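Putative peptidyl-arginine deiminase (Chlorobium tepidum, PDB 1XKN) probably hydrolyses the guanidino group of agmatine or of arginine side chains, as deiminases of its family do. Local coordinates at residues Asn121-Lys126 with Asp215-Asp220; Val154-Ala159 with Pro178-Ser183; Glu27-Lys32 with Asp92-Asp97; Met221-Asn226 with Ala336-Thr341. One frame throughout, in Å; residues are numbered along the deposited sequence.

In the fold
Contacts 1 and 2 lie closest, their centres about 8 Å apart, and share two polar links: H217 NE2 to E156 OE2 at 2.7 Å and R180 NH2 to D215 OD2 at 2.9 Å. Contact 3, about 13 Å from contact 1 between centres, joins it where D97 OD1 meets W123 NE1 at 2.7 Å. Contacts 1 and 4, centres about 14 Å apart, are tied by H338 ND1 and D219 OD2; R96 NE bonds H338 O at 2.9 Å, joining contacts 3 and 4. Family resemblance to guanidino-modifying enzymes suggests that the buried polar side chains shared by these contacts lie near the probable active site. The sodium ion, held by N117, W118 and N134, is about 9 Å from the V154 side chain.

Contact 1 (Asn121-Lys126 with Asp215-Asp220); sequences NAWGGK and DGHVDD
K126 runs nearly straight through chi2 and chi3 and then bends at chi4 (65°), a turn that carries NZ to the carboxylate of D215, which comes from the opposite direction. The salt bridge is short: NZ lies 2.7 Å from D215 OD2, on the syn side of that oxygen but 28° out of the carboxylate plane. The same ammonium folds back on its own segment, donating to the carbonyl oxygen of W123, with NZ to W123 O at 2.9 Å. A water closes a second path, accepting from K126 NZ at 3.2 Å and donating to D215 OD1 at 2.7 Å.

Deeper in, W123 and H217 meet obliquely. NE1 of W123 is 4.1 Å from CE1 of H217; the planes are at 78°, but the approach is oblique. The rings have their polar anchors outside this contact, each in a different segment: W123 NE1 bonds to D97 OD1, and H217 NE2 to E156 OE2.

OD2 of D215 also receives R180 NH2 and N179 ND2. With a lysine and an arginine converging on one carboxylate oxygen, opposite charges probably balance locally, and this single oxygen links K126, just past the short helical turn 122-125, to the loops of D215 and of N179-R180.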
loop_
_atom_site.group_PDB
_atom_site.type_symbol
_atom_site.label_atom_id
_atom_site.label_comp_id
_atom_site.label_asym_id
_atom_site.label_seq_id
_atom_site.Cartn_x
_atom_site.Cartn_y
_atom_site.Cartn_z
ATOM N N ASN A 121 -12.054 -4.564 -8.209
ATOM C CA ASN A 121 -12.952 -4.066 -9.249
ATOM C C ASN A 121 -12.623 -2.649 -9.718
ATOM O O ASN A 121 -13.517 -1.869 -10.038
ATOM C CB ASN A 121 -14.425 -4.164 -8.806
ATOM C CG ASN A 121 -14.806 -3.177 -7.704
ATOM O OD1 ASN A 121 -15.977 -3.103 -7.315
ATOM N ND2 ASN A 121 -13.844 -2.422 -7.207
ATOM N N ALA A 122 -11.330 -2.334 -9.773
ATOM C CA ALA A 122 -10.852 -1.025 -10.223
ATOM C C ALA A 122 -11.493 0.142 -9.478
ATOM O O ALA A 122 -12.100 1.026 -10.084
ATOM C CB ALA A 122 -11.087 -0.879 -11.729
ATOM N N TRP A 123 -11.340 0.130 -8.157
ATOM C CA TRP A 123 -11.875 1.170 -7.287
ATOM C C TRP A 123 -13.353 1.485 -7.535
ATOM O O TRP A 123 -13.728 2.648 -7.691
ATOM C CB TRP A 123 -11.048 2.462 -7.421
ATOM C CG TRP A 123 -9.553 2.287 -7.237
ATOM C CD1 TRP A 123 -8.921 1.334 -6.487
ATOM C CD2 TRP A 123 -8.515 3.118 -7.783
ATOM N NE1 TRP A 123 -7.555 1.522 -6.533
ATOM C CE2 TRP A 123 -7.280 2.608 -7.321
ATOM C CE3 TRP A 123 -8.512 4.246 -8.616
ATOM C CZ2 TRP A 123 -6.052 3.188 -7.666
ATOM C CZ3 TRP A 123 -7.288 4.823 -8.960
ATOM C CH2 TRP A 123 -6.077 4.292 -8.483
ATOM N N GLY A 124 -14.190 0.453 -7.568
ATOM C CA GLY A 124 -15.611 0.667 -7.778
ATOM C C GLY A 124 -16.033 0.726 -9.233
ATOM O O GLY A 124 -17.022 1.377 -9.571
ATOM N N GLY A 125 -15.280 0.047 -10.094
ATOM C CA GLY A 125 -15.597 0.017 -11.511
ATOM C C GLY A 125 -15.333 1.305 -12.268
ATOM O O GLY A 125 -16.118 1.683 -13.138
ATOM N N LYS A 126 -14.231 1.977 -11.949
ATOM C CA LYS A 126 -13.881 3.225 -12.618
ATOM C C LYS A 126 -12.967 2.984 -13.814
ATOM O O LYS A 126 -12.800 3.860 -14.663
ATOM C CB LYS A 126 -13.184 4.179 -11.644
ATOM C CG LYS A 126 -14.068 4.716 -10.530
ATOM C CD LYS A 126 -13.335 5.794 -9.742
ATOM C CE LYS A 126 -14.210 6.387 -8.647
ATOM N NZ LYS A 126 -14.559 5.381 -7.608
ATOM N N ASP A 215 -12.059 6.715 -3.533
ATOM C CA ASP A 215 -13.177 6.953 -2.622
ATOM C C ASP A 215 -12.746 6.948 -1.161
ATOM O O ASP A 215 -13.443 6.413 -0.292
ATOM C CB ASP A 215 -14.285 5.924 -2.840
ATOM C CG ASP A 215 -14.847 5.972 -4.242
ATOM O OD1 ASP A 215 -15.317 7.056 -4.658
ATOM O OD2 ASP A 215 -14.818 4.932 -4.931
ATOM N N GLY A 216 -11.577 7.525 -0.896
ATOM C CA GLY A 216 -11.094 7.636 0.470
ATOM C C GLY A 216 -10.131 6.610 1.041
ATOM O O GLY A 216 -10.239 6.271 2.216
ATOM N N HIS A 217 -9.179 6.123 0.251
ATOM C CA HIS A 217 -8.225 5.151 0.785
ATOM C C HIS A 217 -7.514 5.691 2.013
ATOM O O HIS A 217 -7.036 6.826 2.024
ATOM C CB HIS A 217 -7.177 4.777 -0.257
ATOM C CG HIS A 217 -7.531 3.561 -1.050
ATOM N ND1 HIS A 217 -6.670 2.996 -1.964
ATOM C CD2 HIS A 217 -8.652 2.804 -1.068
ATOM C CE1 HIS A 217 -7.246 1.941 -2.512
ATOM N NE2 HIS A 217 -8.450 1.803 -1.985
ATOM N N VAL A 218 -7.427 4.858 3.039
ATOM C CA VAL A 218 -6.781 5.251 4.276
ATOM C C VAL A 218 -5.294 5.500 4.047
ATOM O O VAL A 218 -4.705 6.371 4.690
ATOM C CB VAL A 218 -6.968 4.161 5.367
ATOM C CG1 VAL A 218 -6.147 2.921 5.038
ATOM C CG2 VAL A 218 -6.598 4.720 6.730
ATOM N N ASP A 219 -4.689 4.773 3.108
ATOM C CA ASP A 219 -3.256 4.942 2.873
ATOM C C ASP A 219 -2.847 6.270 2.227
ATOM O O ASP A 219 -1.697 6.447 1.828
ATOM C CB ASP A 219 -2.672 3.735 2.111
ATOM C CG ASP A 219 -2.924 3.772 0.613
ATOM O OD1 ASP A 219 -3.763 4.565 0.149
ATOM O OD2 ASP A 219 -2.264 2.982 -0.109
ATOM N N ASP A 220 -3.785 7.208 2.124
ATOM C CA ASP A 220 -3.460 8.531 1.598
ATOM C C ASP A 220 -3.657 9.498 2.761
ATOM O O ASP A 220 -3.569 10.715 2.591
ATOM C CB ASP A 220 -4.391 8.940 0.445
ATOM C CG ASP A 220 -3.939 8.400 -0.900
ATOM O OD1 ASP A 220 -2.725 8.193 -1.087
ATOM O OD2 ASP A 220 -4.804 8.205 -1.781
HETATM O O HOH W 1 -17.083 7.051 -6.665
#

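Contact 2 (Val154-Ala159 with Pro178-Ser183); sequences VLEGGA and PNRNPS
E156 and R180 make the innermost contact, a side-on, two-nitrogen grip in which each nitrogen takes its own carboxylate oxygen. R180 NE donates to E156 OE1 over 2.8 Å, with OE1 lying near the guanidinium plane and offering its syn lone pair. The second bond, NH1 to E156 OE2 at 2.9 Å, is less regular, since NH1 approaches from above the carboxylate plane. This accords with the 39° between the two planes: the groups are twisted, not coplanar. A bend at chi2 of E156 (106°) turns its carboxylate toward the arginine. Beyond the two segments, the same groups also bond directly to D215 and T214 O, from the guanidinium, and to H217, from the carboxylate.

Around this pair, V154 packs through both methyls: CG2 sits 3.5 Å from the carbonyl oxygen R180 O, and CG1 lies 4.1 Å from R180 CD. On the far side of the guanidinium, R180 NH2 donates to N179 OD1 at 2.8 Å, again close to the guanidinium plane, which helps fix the rotation of the group.

Further out, W123 and C174 pack against both side chains. Every guanidinium nitrogen of R180 therefore has an acceptor, and the buried E156 carboxylate is held by charge-paired bonds as well as by the H217 imidazole.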
loop_
_atom_site.group_PDB
_atom_site.type_symbol
_atom_site.label_atom_id
_atom_site.label_comp_id
_atom_site.label_asym_id
_atom_site.label_seq_id
_atom_site.Cartn_x
_atom_site.Cartn_y
_atom_site.Cartn_z
ATOM N N VAL A 154 -14.719 -7.704 -2.258
ATOM C CA VAL A 154 -13.844 -6.692 -2.835
ATOM C C VAL A 154 -13.114 -5.955 -1.719
ATOM O O VAL A 154 -13.734 -5.480 -0.765
ATOM C CB VAL A 154 -14.646 -5.662 -3.669
ATOM C CG1 VAL A 154 -13.733 -4.523 -4.129
ATOM C CG2 VAL A 154 -15.274 -6.350 -4.874
ATOM N N LEU A 155 -11.793 -5.877 -1.838
ATOM C CA LEU A 155 -10.973 -5.185 -0.851
ATOM C C LEU A 155 -9.627 -4.833 -1.462
ATOM O O LEU A 155 -8.976 -5.679 -2.076
ATOM C CB LEU A 155 -10.744 -6.060 0.388
ATOM C CG LEU A 155 -9.979 -5.369 1.521
ATOM C CD1 LEU A 155 -10.865 -4.290 2.133
ATOM C CD2 LEU A 155 -9.569 -6.382 2.585
ATOM N N GLU A 156 -9.225 -3.577 -1.303
ATOM C CA GLU A 156 -7.938 -3.120 -1.807
ATOM C C GLU A 156 -6.999 -3.001 -0.615
ATOM O O GLU A 156 -7.404 -2.559 0.460
ATOM C CB GLU A 156 -8.058 -1.749 -2.477
ATOM C CG GLU A 156 -8.941 -1.721 -3.709
ATOM C CD GLU A 156 -10.275 -1.059 -3.452
ATOM O OE1 GLU A 156 -11.292 -1.544 -3.991
ATOM O OE2 GLU A 156 -10.305 -0.039 -2.726
ATOM N N GLY A 157 -5.744 -3.386 -0.807
ATOM C CA GLY A 157 -4.782 -3.297 0.275
ATOM C C GLY A 157 -4.585 -1.873 0.762
ATOM O O GLY A 157 -4.273 -1.648 1.933
ATOM N N GLY A 158 -4.767 -0.906 -0.132
ATOM C CA GLY A 158 -4.585 0.485 0.239
ATOM C C GLY A 158 -5.722 1.042 1.077
ATOM O O GLY A 158 -5.623 2.154 1.607
ATOM N N ALA A 159 -6.798 0.272 1.205
ATOM C CA ALA A 159 -7.959 0.699 1.977
ATOM C C ALA A 159 -7.896 0.264 3.437
ATOM O O ALA A 159 -8.750 0.641 4.244
ATOM C CB ALA A 159 -9.235 0.166 1.331
ATOM N N PRO A 178 -21.108 1.863 -1.520
ATOM C CA PRO A 178 -21.884 0.835 -2.221
ATOM C C PRO A 178 -21.234 0.285 -3.492
ATOM O O PRO A 178 -21.605 -0.796 -3.955
ATOM C CB PRO A 178 -23.205 1.543 -2.511
ATOM C CG PRO A 178 -23.349 2.452 -1.337
ATOM C CD PRO A 178 -21.955 3.025 -1.195
ATOM N N ASN A 179 -20.273 1.014 -4.056
ATOM C CA ASN A 179 -19.629 0.551 -5.281
ATOM C C ASN A 179 -18.610 -0.563 -5.072
ATOM O O ASN A 179 -18.064 -1.096 -6.040
ATOM C CB ASN A 179 -18.975 1.713 -6.055
ATOM C CG ASN A 179 -17.781 2.327 -5.336
ATOM O OD1 ASN A 179 -17.160 1.703 -4.480
ATOM N ND2 ASN A 179 -17.440 3.557 -5.712
ATOM N N ARG A 180 -18.356 -0.937 -3.822
ATOM C CA ARG A 180 -17.396 -2.006 -3.570
ATOM C C ARG A 180 -18.098 -3.346 -3.368
ATOM O O ARG A 180 -17.937 -4.266 -4.176
ATOM C CB ARG A 180 -16.520 -1.669 -2.358
ATOM C CG ARG A 180 -15.574 -0.478 -2.573
ATOM C CD ARG A 180 -14.771 -0.612 -3.868
ATOM N NE ARG A 180 -13.498 0.108 -3.824
ATOM C CZ ARG A 180 -13.363 1.429 -3.890
ATOM N NH1 ARG A 180 -12.153 1.974 -3.835
ATOM N NH2 ARG A 180 -14.427 2.209 -4.020
ATOM N N ASN A 181 -18.872 -3.453 -2.293
ATOM C CA ASN A 181 -19.609 -4.680 -1.992
ATOM C C ASN A 181 -21.075 -4.325 -1.758
ATOM O O ASN A 181 -21.543 -4.264 -0.621
ATOM C CB ASN A 181 -19.020 -5.357 -0.753
ATOM C CG ASN A 181 -17.568 -5.744 -0.940
ATOM O OD1 ASN A 181 -16.659 -5.095 -0.415
ATOM N ND2 ASN A 181 -17.340 -6.802 -1.706
ATOM N N PRO A 182 -21.821 -4.087 -2.847
ATOM C CA PRO A 182 -23.240 -3.726 -2.794
ATOM C C PRO A 182 -24.104 -4.545 -1.838
ATOM O O PRO A 182 -24.932 -3.994 -1.114
ATOM C CB PRO A 182 -23.694 -3.901 -4.242
ATOM C CG PRO A 182 -22.481 -3.564 -5.018
ATOM C CD PRO A 182 -21.372 -4.240 -4.241
ATOM N N SER A 183 -23.911 -5.858 -1.828
ATOM C CA SER A 183 -24.727 -6.721 -0.984
ATOM C C SER A 183 -24.332 -6.800 0.485
ATOM O O SER A 183 -25.097 -7.309 1.302
ATOM C CB SER A 183 -24.759 -8.137 -1.563
ATOM O OG SER A 183 -23.503 -8.775 -1.410
#

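Contact 3 (Glu27-Lys32 with Asp92-Asp97); sequences ESWPGK and DAWCRD
The side chains of W29 and W94 run antiparallel past one another, and their benzo ends do the touching. CZ2 of W29 comes to 4.0 Å from CH2 of W94; the six-membered rings are 5.7 Å apart between centroids with planes inclined at 47°, so the pair is neither an offset stack nor a T-shaped one. CG of W29 stands anti to its carbonyl carbon (chi1 -64°), which swings the benzo end closer to 92-97 than the direction of CB alone would. The next atom along the W29 rim, CH2, has the methyl of A93 near its plane, with W29 CH2 to A93 CB at 4.1 Å. A93 is thus met at the ring edge, while S28 CB lies over one face of W29, offset toward the rim. The pyrrole N-H of W29, NE1, bonds to L330 O.

Polar links run beside the rings through water. One water lies 2.7 Å from S28 OG and accepts from A93 N at 2.9 Å; it also sits above the rim of one W94 face. A second water is 3.0 Å from S28 OG and takes the indole N-H in the ring plane, 2.7 Å from W94 NE1. The S28 hydroxyl therefore serves both waters.

D92 sets the backbone under W94: D92 OD1 accepts from W94 N at 3.1 Å, although the donor stands well out of the carboxylate plane. V340 and F40 pack against W94 and A93 respectively. D92 forms an Asx turn, and W94, the centre of an inverse gamma turn, occupies the N-cap position of the short helix 95-98. The A93-W94 lead-in to that helix packs against W29, which opens the type II beta turn W29-K32.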
loop_
_atom_site.group_PDB
_atom_site.type_symbol
_atom_site.label_atom_id
_atom_site.label_comp_id
_atom_site.label_asym_id
_atom_site.label_seq_id
_atom_site.Cartn_x
_atom_site.Cartn_y
_atom_site.Cartn_z
ATOM N N GLU A 27 -3.481 4.873 -20.210
ATOM C CA GLU A 27 -4.703 5.486 -19.695
ATOM C C GLU A 27 -4.619 5.896 -18.230
ATOM O O GLU A 27 -5.421 6.704 -17.757
ATOM C CB GLU A 27 -5.883 4.526 -19.865
ATOM C CG GLU A 27 -6.746 4.793 -21.080
ATOM C CD GLU A 27 -7.528 6.088 -20.964
ATOM O OE1 GLU A 27 -8.317 6.389 -21.887
ATOM O OE2 GLU A 27 -7.360 6.809 -19.954
ATOM N N SER A 28 -3.665 5.326 -17.504
ATOM C CA SER A 28 -3.505 5.649 -16.092
ATOM C C SER A 28 -2.863 7.019 -15.924
ATOM O O SER A 28 -3.122 7.721 -14.949
ATOM C CB SER A 28 -2.647 4.589 -15.399
ATOM O OG SER A 28 -3.300 3.333 -15.377
ATOM N N TRP A 29 -2.024 7.387 -16.884
ATOM C CA TRP A 29 -1.331 8.675 -16.869
ATOM C C TRP A 29 -1.584 9.330 -18.228
ATOM O O TRP A 29 -0.648 9.607 -18.976
ATOM C CB TRP A 29 0.169 8.443 -16.670
ATOM C CG TRP A 29 0.525 7.823 -15.344
ATOM C CD1 TRP A 29 0.738 8.478 -14.166
ATOM C CD2 TRP A 29 0.704 6.424 -15.062
ATOM N NE1 TRP A 29 1.040 7.577 -13.168
ATOM C CE2 TRP A 29 1.022 6.311 -13.691
ATOM C CE3 TRP A 29 0.623 5.257 -15.836
ATOM C CZ2 TRP A 29 1.262 5.080 -13.074
ATOM C CZ3 TRP A 29 0.864 4.028 -15.222
ATOM C CH2 TRP A 29 1.177 3.952 -13.851
ATOM N N PRO A 30 -2.859 9.619 -18.544
ATOM C CA PRO A 30 -3.232 10.229 -19.825
ATOM C C PRO A 30 -2.463 11.478 -20.237
ATOM O O PRO A 30 -2.534 12.513 -19.582
ATOM C CB PRO A 30 -4.730 10.486 -19.661
ATOM C CG PRO A 30 -4.865 10.750 -18.198
ATOM C CD PRO A 30 -3.985 9.675 -17.594
ATOM N N GLY A 31 -1.720 11.361 -21.334
ATOM C CA GLY A 31 -0.963 12.489 -21.845
ATOM C C GLY A 31 0.384 12.749 -21.204
ATOM O O GLY A 31 1.065 13.709 -21.565
ATOM N N LYS A 32 0.781 11.912 -20.253
ATOM C CA LYS A 32 2.069 12.099 -19.599
ATOM C C LYS A 32 2.579 10.790 -19.008
ATOM O O LYS A 32 2.851 10.695 -17.812
ATOM C CB LYS A 32 1.955 13.164 -18.505
ATOM C CG LYS A 32 3.300 13.706 -18.040
ATOM C CD LYS A 32 3.145 14.934 -17.151
ATOM C CE LYS A 32 2.424 14.603 -15.851
ATOM N NZ LYS A 32 2.340 15.782 -14.956
ATOM N N ASP A 92 -3.288 -2.651 -14.545
ATOM C CA ASP A 92 -2.756 -1.408 -13.983
ATOM C C ASP A 92 -1.552 -1.704 -13.093
ATOM O O ASP A 92 -1.204 -2.865 -12.882
ATOM C CB ASP A 92 -3.827 -0.637 -13.189
ATOM C CG ASP A 92 -4.388 -1.423 -12.012
ATOM O OD1 ASP A 92 -3.608 -2.039 -11.253
ATOM O OD2 ASP A 92 -5.624 -1.398 -11.827
ATOM N N ALA A 93 -0.921 -0.659 -12.562
ATOM C CA ALA A 93 0.265 -0.829 -11.722
ATOM C C ALA A 93 0.008 -0.731 -10.216
ATOM O O ALA A 93 0.949 -0.700 -9.432
ATOM C CB ALA A 93 1.321 0.194 -12.122
ATOM N N TRP A 94 -1.257 -0.703 -9.813
ATOM C CA TRP A 94 -1.607 -0.566 -8.401
ATOM C C TRP A 94 -1.515 -1.880 -7.627
ATOM O O TRP A 94 -2.516 -2.416 -7.132
ATOM C CB TRP A 94 -3.004 0.039 -8.296
ATOM C CG TRP A 94 -3.172 1.214 -9.224
ATOM C CD1 TRP A 94 -4.124 1.362 -10.193
ATOM C CD2 TRP A 94 -2.343 2.387 -9.297
ATOM N NE1 TRP A 94 -3.939 2.548 -10.864
ATOM C CE2 TRP A 94 -2.855 3.195 -10.336
ATOM C CE3 TRP A 94 -1.218 2.829 -8.586
ATOM C CZ2 TRP A 94 -2.282 4.424 -10.683
ATOM C CZ3 TRP A 94 -0.646 4.057 -8.932
ATOM C CH2 TRP A 94 -1.183 4.839 -9.973
ATOM N N CYS A 95 -0.287 -2.374 -7.511
ATOM C CA CYS A 95 -0.001 -3.631 -6.828
ATOM C C CYS A 95 -0.486 -3.647 -5.378
ATOM O O CYS A 95 -0.772 -4.707 -4.825
ATOM C CB CYS A 95 1.506 -3.913 -6.885
ATOM S SG CYS A 95 1.939 -5.648 -6.613
ATOM N N ARG A 96 -0.569 -2.477 -4.755
ATOM C CA ARG A 96 -1.032 -2.399 -3.374
ATOM C C ARG A 96 -2.480 -2.870 -3.279
ATOM O O ARG A 96 -2.856 -3.581 -2.345
ATOM C CB ARG A 96 -0.941 -0.955 -2.866
ATOM C CG ARG A 96 -1.607 -0.714 -1.512
ATOM C CD ARG A 96 -0.941 -1.530 -0.419
ATOM N NE ARG A 96 0.501 -1.298 -0.393
ATOM C CZ ARG A 96 1.346 -1.939 0.406
ATOM N NH1 ARG A 96 2.645 -1.672 0.349
ATOM N NH2 ARG A 96 0.893 -2.847 1.260
ATOM N N ASP A 97 -3.281 -2.477 -4.264
ATOM C CA ASP A 97 -4.702 -2.806 -4.279
ATOM C C ASP A 97 -5.098 -4.149 -4.898
ATOM O O ASP A 97 -6.033 -4.789 -4.417
ATOM C CB ASP A 97 -5.461 -1.662 -4.957
ATOM C CG ASP A 97 -5.314 -0.351 -4.205
ATOM O OD1 ASP A 97 -5.653 0.703 -4.776
ATOM O OD2 ASP A 97 -4.872 -0.381 -3.034
HETATM O O HOH W 2 -1.480 1.797 -14.066
HETATM O O HOH W 3 -5.248 3.437 -13.094
#

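Contact 4 (Met221-Asn226 with Ala336-Thr341); sequences MARFVN and AIHCVT
R223 and H338 press together at their ends, with the guanidinium over one face of the imidazole and the two planes 34° apart. The tight part is at the NE2-CD2 side of the ring. R223 NH1 stands 3.2 Å from H338 NE2, but the angle is too poor for a hydrogen bond; R223 CZ is 3.5 Å from H338 NE2, and R223 NH2 is 3.5 Å from H338 CD2. Successive bends at chi2 (-78°) and chi3 (-54°) of R223 fold its chain and bring the flat group onto the ring.

The contact slackens quickly around this spot. The R223 and H338 CA atoms are 10.8 Å apart, so side-chain ends span the gap between strand and loop, and toward the rest of the ring H338 ND1 is 4.1 Å from R223 NH2. Although only 94 Å² is covered in all, both residues are buried, so the loose side faces other protein, not solvent.

Outside partners probably help to fix the orientation. E11 pairs with R223 NH1 and H338 NE2, D161 with R223 NE, carbonyls of A287 and F289 with R223 NH2, and D219 with H338 ND1. The buried arginine charge is thus probably balanced by D161 and E11, and E11, shared by both residues, probably helps hold the guanidinium tilted over the imidazole face.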
loop_
_atom_site.group_PDB
_atom_site.type_symbol
_atom_site.label_atom_id
_atom_site.label_comp_id
_atom_site.label_asym_id
_atom_site.label_seq_id
_atom_site.Cartn_x
_atom_site.Cartn_y
_atom_site.Cartn_z
HETATM N N MSE A 221 -3.887 8.951 3.953
HETATM C CA MSE A 221 -4.170 9.788 5.114
HETATM C C MSE A 221 -3.592 9.374 6.475
HETATM O O MSE A 221 -2.954 10.178 7.151
HETATM C CB MSE A 221 -5.694 9.913 5.219
HETATM C CG MSE A 221 -6.222 10.742 6.362
HETATM SE SE MSE A 221 -8.128 10.968 6.136
HETATM C CE MSE A 221 -8.656 9.118 6.272
ATOM N N ALA A 222 -3.833 8.128 6.876
ATOM C CA ALA A 222 -3.372 7.640 8.170
ATOM C C ALA A 222 -2.713 6.272 8.056
ATOM O O ALA A 222 -3.164 5.415 7.287
ATOM C CB ALA A 222 -4.543 7.582 9.137
ATOM N N ARG A 223 -1.654 6.065 8.837
ATOM C CA ARG A 223 -0.899 4.811 8.801
ATOM C C ARG A 223 -0.317 4.422 10.161
ATOM O O ARG A 223 0.141 5.274 10.916
ATOM C CB ARG A 223 0.277 4.950 7.824
ATOM C CG ARG A 223 -0.077 5.348 6.397
ATOM C CD ARG A 223 -0.605 4.158 5.613
ATOM N NE ARG A 223 0.321 3.032 5.670
ATOM C CZ ARG A 223 1.470 2.968 5.006
ATOM N NH1 ARG A 223 2.251 1.906 5.132
ATOM N NH2 ARG A 223 1.825 3.956 4.199
ATOM N N PHE A 224 -0.331 3.130 10.473
ATOM C CA PHE A 224 0.282 2.675 11.715
ATOM C C PHE A 224 1.790 2.712 11.457
ATOM O O PHE A 224 2.232 2.367 10.362
ATOM C CB PHE A 224 -0.128 1.233 12.041
ATOM C CG PHE A 224 -1.378 1.125 12.861
ATOM C CD1 PHE A 224 -1.391 1.554 14.188
ATOM C CD2 PHE A 224 -2.546 0.615 12.305
ATOM C CE1 PHE A 224 -2.553 1.480 14.949
ATOM C CE2 PHE A 224 -3.709 0.538 13.055
ATOM C CZ PHE A 224 -3.716 0.971 14.382
ATOM N N VAL A 225 2.574 3.151 12.441
ATOM C CA VAL A 225 4.032 3.185 12.298
ATOM C C VAL A 225 4.634 2.198 13.294
ATOM O O VAL A 225 5.775 1.763 13.147
ATOM C CB VAL A 225 4.634 4.599 12.528
ATOM C CG1 VAL A 225 4.305 5.500 11.344
ATOM C CG2 VAL A 225 4.110 5.195 13.821
ATOM N N ASN A 226 3.855 1.875 14.321
ATOM C CA ASN A 226 4.226 0.883 15.322
ATOM C C ASN A 226 2.941 0.410 15.996
ATOM O O ASN A 226 1.853 0.907 15.693
ATOM C CB ASN A 226 5.258 1.410 16.344
ATOM C CG ASN A 226 4.737 2.539 17.203
ATOM O OD1 ASN A 226 3.734 2.402 17.896
ATOM N ND2 ASN A 226 5.439 3.670 17.173
ATOM N N ALA A 336 0.578 6.810 -5.381
ATOM C CA ALA A 336 2.026 6.980 -5.278
ATOM C C ALA A 336 2.769 5.717 -4.822
ATOM O O ALA A 336 2.348 4.601 -5.128
ATOM C CB ALA A 336 2.346 8.155 -4.350
ATOM N N ILE A 337 3.866 5.894 -4.086
ATOM C CA ILE A 337 4.684 4.764 -3.642
ATOM C C ILE A 337 3.945 3.622 -2.947
ATOM O O ILE A 337 4.118 2.460 -3.318
ATOM C CB ILE A 337 5.837 5.231 -2.718
ATOM C CG1 ILE A 337 6.612 6.369 -3.388
ATOM C CG2 ILE A 337 6.789 4.064 -2.437
ATOM C CD1 ILE A 337 7.220 6.008 -4.735
ATOM N N HIS A 338 3.130 3.927 -1.943
ATOM C CA HIS A 338 2.417 2.854 -1.254
ATOM C C HIS A 338 1.462 2.126 -2.191
ATOM O O HIS A 338 1.304 0.906 -2.109
ATOM C CB HIS A 338 1.639 3.388 -0.046
ATOM C CG HIS A 338 1.233 2.318 0.918
ATOM N ND1 HIS A 338 -0.080 1.949 1.123
ATOM C CD2 HIS A 338 1.977 1.505 1.704
ATOM C CE1 HIS A 338 -0.125 0.956 1.993
ATOM N NE2 HIS A 338 1.109 0.668 2.360
ATOM N N CYS A 339 0.837 2.875 -3.093
ATOM C CA CYS A 339 -0.116 2.304 -4.039
ATOM C C CYS A 339 0.495 1.343 -5.051
ATOM O O CYS A 339 -0.171 0.418 -5.505
ATOM C CB CYS A 339 -0.836 3.422 -4.798
ATOM S SG CYS A 339 -1.895 4.469 -3.786
ATOM N N VAL A 340 1.758 1.549 -5.407
ATOM C CA VAL A 340 2.387 0.684 -6.403
ATOM C C VAL A 340 3.222 -0.454 -5.827
ATOM O O VAL A 340 3.880 -1.189 -6.565
ATOM C CB VAL A 340 3.260 1.511 -7.384
ATOM C CG1 VAL A 340 2.391 2.529 -8.100
ATOM C CG2 VAL A 340 4.397 2.204 -6.636
ATOM N N THR A 341 3.177 -0.617 -4.512
ATOM C CA THR A 341 3.953 -1.662 -3.854
ATOM C C THR A 341 3.104 -2.591 -3.003
ATOM O O THR A 341 1.963 -2.286 -2.675
ATOM C CB THR A 341 4.984 -1.038 -2.896
ATOM O OG1 THR A 341 4.296 -0.225 -1.931
ATOM C CG2 THR A 341 5.969 -0.169 -3.650
#